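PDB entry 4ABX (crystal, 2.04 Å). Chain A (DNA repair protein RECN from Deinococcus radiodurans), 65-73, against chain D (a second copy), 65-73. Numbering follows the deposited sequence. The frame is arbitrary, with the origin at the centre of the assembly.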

# COMPACT_ATOMS: atom_id res chain seq x y z
N ASP A 65 6.02 -4.87 7.00
CA ASP A 65 7.04 -3.96 6.50
C ASP A 65 6.45 -3.12 5.38
O ASP A 65 6.69 -1.91 5.30
CB ASP A 65 8.26 -4.74 6.01
CG ASP A 65 9.02 -5.41 7.14
OD1 ASP A 65 9.40 -4.69 8.10
OD2 ASP A 65 9.24 -6.64 7.08
N LEU A 66 5.66 -3.77 4.53
CA LEU A 66 4.84 -3.07 3.55
C LEU A 66 3.39 -3.11 4.02
O LEU A 66 2.81 -4.19 4.18
CB LEU A 66 4.96 -3.73 2.18
CG LEU A 66 4.26 -2.99 1.04
CD1 LEU A 66 4.98 -1.68 0.73
CD2 LEU A 66 4.17 -3.85 -0.21
N ASN A 67 2.81 -1.95 4.27
CA ASN A 67 1.43 -1.89 4.76
C ASN A 67 0.62 -0.75 4.14
O ASN A 67 1.17 0.23 3.64
CB ASN A 67 1.41 -1.80 6.29
CG ASN A 67 2.01 -0.51 6.81
OD1 ASN A 67 1.34 0.51 6.90
ND2 ASN A 67 3.29 -0.56 7.17
N ALA A 68 -0.70 -0.90 4.20
CA ALA A 68 -1.61 0.07 3.59
C ALA A 68 -1.46 1.48 4.17
O ALA A 68 -1.36 2.45 3.42
CB ALA A 68 -3.04 -0.42 3.72
N ALA A 69 -1.44 1.59 5.49
CA ALA A 69 -1.34 2.89 6.15
C ALA A 69 -0.07 3.63 5.73
O ALA A 69 -0.08 4.83 5.49
CB ALA A 69 -1.41 2.74 7.66
N GLY A 70 1.03 2.88 5.66
CA GLY A 70 2.31 3.45 5.24
C GLY A 70 2.26 4.02 3.84
O GLY A 70 2.79 5.10 3.59
N LEU A 71 1.62 3.31 2.92
CA LEU A 71 1.52 3.80 1.54
C LEU A 71 0.61 5.02 1.43
O LEU A 71 0.90 5.96 0.70
CB LEU A 71 1.06 2.69 0.59
CG LEU A 71 2.08 1.56 0.47
CD1 LEU A 71 1.59 0.51 -0.50
CD2 LEU A 71 3.43 2.12 0.05
N ILE A 72 -0.50 5.00 2.16
CA ILE A 72 -1.40 6.14 2.18
C ILE A 72 -0.65 7.37 2.69
O ILE A 72 -0.80 8.47 2.15
CB ILE A 72 -2.65 5.86 3.05
CG1 ILE A 72 -3.46 4.70 2.46
CG2 ILE A 72 -3.53 7.11 3.16
CD1 ILE A 72 -4.73 4.36 3.24
N GLY A 73 0.16 7.18 3.73
CA GLY A 73 0.96 8.25 4.30
C GLY A 73 1.94 8.84 3.31
O GLY A 73 2.12 10.06 3.27
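Chain D 65-73: DLNAAGLIG

Chain D repeats the conformation of chain A: L66(D) and N67(D) form an extended approach, with phi/psi of -107/121 and -148/157, after a D65(D) whose own angles (-55/-38) are helical, and from A68(D) the backbone is helical, near -60/-45, with L71(D) N bonded to N67(D) O at 3.2 Å. The two helices run nearly antiparallel, their N-to-C directions 161° apart (signed crossing angle -161°) and their axes 8.7 Å apart at closest approach. The register centres on alanine: the CA atoms of A68(A) and A68(D) are 5.0 Å apart, a closeness that suits a side chain of one methyl.

L71(D) covers the most surface. In the m,t rotamer, with its CA-to-CB bond toward chain A, it brings CD1 to 3.4 Å from N67(A) C and 3.6 Å from A68(A) N, so that a leucine methyl packs on the backbone where the opposing helix begins. The same CD1 lies 3.8 Å from L66(A) CG. L71(A), also m,t, reciprocates, its CD1 3.6 Å from N67(D) C, and the two leucines meet CD1 to CD1 at 3.6 Å. Leucine is long and flexible enough to reach across to the other chain's backbone.

The L66 pair contributes next, CD2 of L66(A) lying 3.7 Å from CD2 of L66(D). Here the symmetry relaxes: L66(A) is t,p, whereas L66(D) is m,t. Although exposed, both leucines extend the apolar contact beyond the helices.

Beside the leucines, A68(A) CB packs 3.7 Å from I72(D) CG1, and I72(A) CG1 sits 3.8 Å from A68(D) CB; the small alanine leaves room for the branched isoleucine. No hydrogen bond crosses between the stretches. Polar N67(A) points its CA-to-CB bond away and caps its own helix, OD1 accepting from G70(A) N at 2.7 Å.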

# COMPACT_ATOMS: atom_id res chain seq x y z
N ASP D 65 3.22 -0.75 -8.90
CA ASP D 65 3.26 -2.20 -8.65
C ASP D 65 2.90 -2.49 -7.19
O ASP D 65 2.22 -3.47 -6.88
CB ASP D 65 4.62 -2.79 -9.00
CG ASP D 65 4.92 -2.73 -10.49
OD1 ASP D 65 3.99 -2.45 -11.28
OD2 ASP D 65 6.08 -2.98 -10.87
N LEU D 66 3.39 -1.63 -6.29
CA LEU D 66 2.96 -1.63 -4.90
C LEU D 66 2.08 -0.41 -4.68
O LEU D 66 2.52 0.72 -4.90
CB LEU D 66 4.17 -1.55 -3.96
CG LEU D 66 5.25 -2.62 -4.11
CD1 LEU D 66 6.43 -2.29 -3.19
CD2 LEU D 66 4.71 -4.00 -3.82
N ASN D 67 0.84 -0.63 -4.25
CA ASN D 67 -0.08 0.48 -4.04
C ASN D 67 -1.07 0.24 -2.92
O ASN D 67 -1.37 -0.90 -2.56
CB ASN D 67 -0.81 0.82 -5.34
CG ASN D 67 -1.61 -0.35 -5.87
OD1 ASN D 67 -1.09 -1.18 -6.62
ND2 ASN D 67 -2.88 -0.42 -5.49
N ALA D 68 -1.59 1.34 -2.37
CA ALA D 68 -2.46 1.29 -1.20
C ALA D 68 -3.75 0.50 -1.44
O ALA D 68 -4.11 -0.35 -0.63
CB ALA D 68 -2.78 2.70 -0.72
N ALA D 69 -4.43 0.79 -2.54
CA ALA D 69 -5.68 0.10 -2.87
C ALA D 69 -5.45 -1.40 -2.94
O ALA D 69 -6.31 -2.19 -2.54
CB ALA D 69 -6.23 0.60 -4.18
N GLY D 70 -4.29 -1.79 -3.45
CA GLY D 70 -3.93 -3.19 -3.58
C GLY D 70 -3.81 -3.89 -2.24
O GLY D 70 -4.28 -5.02 -2.08
N LEU D 71 -3.18 -3.23 -1.27
CA LEU D 71 -3.01 -3.83 0.05
C LEU D 71 -4.34 -3.89 0.81
O LEU D 71 -4.65 -4.88 1.47
CB LEU D 71 -1.95 -3.08 0.87
CG LEU D 71 -0.54 -3.12 0.27
CD1 LEU D 71 0.47 -2.46 1.20
CD2 LEU D 71 -0.14 -4.55 -0.03
N ILE D 72 -5.13 -2.83 0.69
CA ILE D 72 -6.44 -2.79 1.34
C ILE D 72 -7.35 -3.90 0.81
O ILE D 72 -8.05 -4.56 1.58
CB ILE D 72 -7.12 -1.41 1.17
CG1 ILE D 72 -6.26 -0.33 1.83
CG2 ILE D 72 -8.52 -1.41 1.76
CD1 ILE D 72 -6.72 1.08 1.54
N GLY D 73 -7.31 -4.12 -0.50
CA GLY D 73 -8.03 -5.22 -1.13
C GLY D 73 -7.60 -6.58 -0.60
O GLY D 73 -8.44 -7.45 -0.38